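Local coordinates for Two-component system sensor histidine kinase (Bacteroides thetaiotaomicron, PDB 3OTT) that probably senses saccharides through its extracellular beta-propeller and beta-sandwich region and relays the signal to the histidine kinase and DNA-binding parts of the same protein, at the interface of chains A and B. Sequence-based numbering; all coordinates share one arbitrary frame. Chains: chain A/B, Two-component system sensor histidine kinase.

The interface of chains A and B. Residues chain A 327, 374, 376, 391, 422; chain B 128-129, 131.
B:Gln129 lies between A:Tyr327 and A:Arg376, and shows how one flexible polar residue can lie layered between flat groups of a partner chain. CG of B:Gln129 rides over the middle of the A:Tyr327 ring, 3.6 Å from the ring centroid, and the amide stacks nearly parallel to the ring, the planes 12° apart. With CG anti to the backbone N (chi1 -168°) and a bend at chi2, the chain folds along the ring, and its other flank faces the guanidinium of A:Arg376. The amide oxygen OE1 of B:Gln129 is then gripped by NH1 of A:Arg374 at 2.7 Å; the bond lies in the guanidinium plane, although the donor is tilted 17° from the carbonyl plane. B:Leu128 rests its CB on a face of that same guanidinium, toward the rim. This is the tightly packed part, and B:Gln129 buries 86 Å² in it.

Around B:Arg131 the contact is looser, held by polar groups at longer range. NH1 of B:Arg131 donates to the phenol OH of A:Tyr422 at 3.1 Å, in the guanidinium plane, and reaches OD2 of A:Asp391 in a weak salt bridge of 3.4 Å. The carboxylate is already engaged within its own chain: NH1 of A:Arg376 binds OD2 of A:Asp391 at 2.6 Å and also meets OD1. A:Asp391 thus probably offsets the positive charge of both arginines, while the phenol OH sits over the guanidinium of A:Arg376.

This two-fold homodimer interface of the extracellular sensor region, which repeats the contact with the chains exchanged, may be the receptor's own pairing. Chain A gathers the starts of strands 326-331, 375-380 and 421-426 and the turn between strands 386-390 and 393-398 of the propeller; chain B contributes the loop between strands 122-127 and 133-136.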
loop_
_atom_site.group_PDB
_atom_site.type_symbol
_atom_site.label_atom_id
_atom_site.label_comp_id
_atom_site.label_asym_id
_atom_site.label_seq_id
_atom_site.Cartn_x
_atom_site.Cartn_y
_atom_site.Cartn_z
ATOM N N TYR A 327 19.797 -5.136 7.913
ATOM C CA TYR A 327 21.179 -5.511 8.188
ATOM C C TYR A 327 21.420 -6.033 9.625
ATOM O O TYR A 327 22.503 -6.563 9.924
ATOM C CB TYR A 327 22.154 -4.364 7.881
ATOM C CG TYR A 327 22.175 -3.925 6.413
ATOM C CD1 TYR A 327 22.824 -4.675 5.432
ATOM C CD2 TYR A 327 21.574 -2.745 6.026
ATOM C CE1 TYR A 327 22.794 -4.270 4.101
ATOM C CE2 TYR A 327 21.605 -2.329 4.761
ATOM C CZ TYR A 327 22.202 -3.095 3.805
ATOM O OH TYR A 327 22.177 -2.593 2.561
ATOM N N ARG A 374 20.096 4.718 9.687
ATOM C CA ARG A 374 20.920 3.593 9.219
ATOM C C ARG A 374 21.452 2.839 10.443
ATOM O O ARG A 374 22.399 3.271 11.090
ATOM C CB ARG A 374 22.068 4.125 8.321
ATOM C CG ARG A 374 22.871 3.094 7.558
ATOM C CD ARG A 374 23.689 3.652 6.345
ATOM N NE ARG A 374 22.800 3.931 5.213
ATOM C CZ ARG A 374 22.213 2.990 4.449
ATOM N NH1 ARG A 374 22.389 1.652 4.655
ATOM N NH2 ARG A 374 21.414 3.387 3.507
ATOM N N ARG A 376 23.340 -0.225 12.304
ATOM C CA ARG A 376 24.461 -1.120 11.992
ATOM C C ARG A 376 24.559 -2.261 12.971
ATOM O O ARG A 376 25.088 -3.305 12.640
ATOM C CB ARG A 376 25.808 -0.349 11.825
ATOM C CG ARG A 376 25.627 0.939 10.992
ATOM C CD ARG A 376 26.868 1.783 10.586
ATOM N NE ARG A 376 27.250 1.187 9.376
ATOM C CZ ARG A 376 27.116 1.660 8.152
ATOM N NH1 ARG A 376 26.740 2.872 7.862
ATOM N NH2 ARG A 376 27.462 0.862 7.210
ATOM N N ASP A 391 24.505 5.444 12.256
ATOM C CA ASP A 391 25.291 6.558 11.709
ATOM C C ASP A 391 24.955 7.931 12.374
ATOM O O ASP A 391 25.352 8.972 11.888
ATOM C CB ASP A 391 25.150 6.592 10.164
ATOM C CG ASP A 391 26.077 5.581 9.449
ATOM O OD1 ASP A 391 27.005 5.038 10.091
ATOM O OD2 ASP A 391 25.899 5.344 8.218
ATOM N N TYR A 422 29.834 1.389 14.316
ATOM C CA TYR A 422 29.647 0.091 13.647
ATOM C C TYR A 422 29.270 -1.073 14.540
ATOM O O TYR A 422 28.470 -1.937 14.141
ATOM C CB TYR A 422 30.864 -0.263 12.776
ATOM C CG TYR A 422 30.807 0.468 11.462
ATOM C CD1 TYR A 422 30.823 1.871 11.436
ATOM C CD2 TYR A 422 30.650 -0.225 10.246
ATOM C CE1 TYR A 422 30.684 2.571 10.235
ATOM C CE2 TYR A 422 30.570 0.463 9.020
ATOM C CZ TYR A 422 30.575 1.859 9.019
ATOM O OH TYR A 422 30.458 2.599 7.851
ATOM N N LEU B 128 25.488 1.240 0.174
ATOM C CA LEU B 128 25.449 2.303 1.202
ATOM C C LEU B 128 25.739 1.782 2.587
ATOM O O LEU B 128 26.157 2.557 3.439
ATOM C CB LEU B 128 24.113 3.030 1.191
ATOM C CG LEU B 128 23.804 3.780 -0.123
ATOM C CD1 LEU B 128 22.347 4.240 -0.110
ATOM C CD2 LEU B 128 24.760 5.002 -0.344
ATOM N N GLN B 129 25.510 0.490 2.828
ATOM C CA GLN B 129 25.862 -0.071 4.118
ATOM C C GLN B 129 27.344 -0.417 4.199
ATOM O O GLN B 129 28.043 -0.002 5.124
ATOM C CB GLN B 129 25.049 -1.326 4.430
ATOM C CG GLN B 129 25.184 -1.756 5.872
ATOM C CD GLN B 129 24.233 -0.940 6.826
ATOM O OE1 GLN B 129 23.686 0.102 6.451
ATOM N NE2 GLN B 129 24.009 -1.457 8.012
ATOM N N ARG B 131 29.645 0.457 2.170
ATOM C CA ARG B 131 30.465 1.494 1.552
ATOM C C ARG B 131 31.427 0.925 0.453
ATOM O O ARG B 131 32.479 1.509 0.135
ATOM C CB ARG B 131 31.140 2.384 2.643
ATOM C CG ARG B 131 30.089 3.139 3.588
ATOM C CD ARG B 131 30.683 4.209 4.638
ATOM N NE ARG B 131 29.839 5.439 4.718
ATOM C CZ ARG B 131 29.081 5.865 5.765
ATOM N NH1 ARG B 131 29.036 5.203 6.941
ATOM N NH2 ARG B 131 28.369 7.004 5.640
#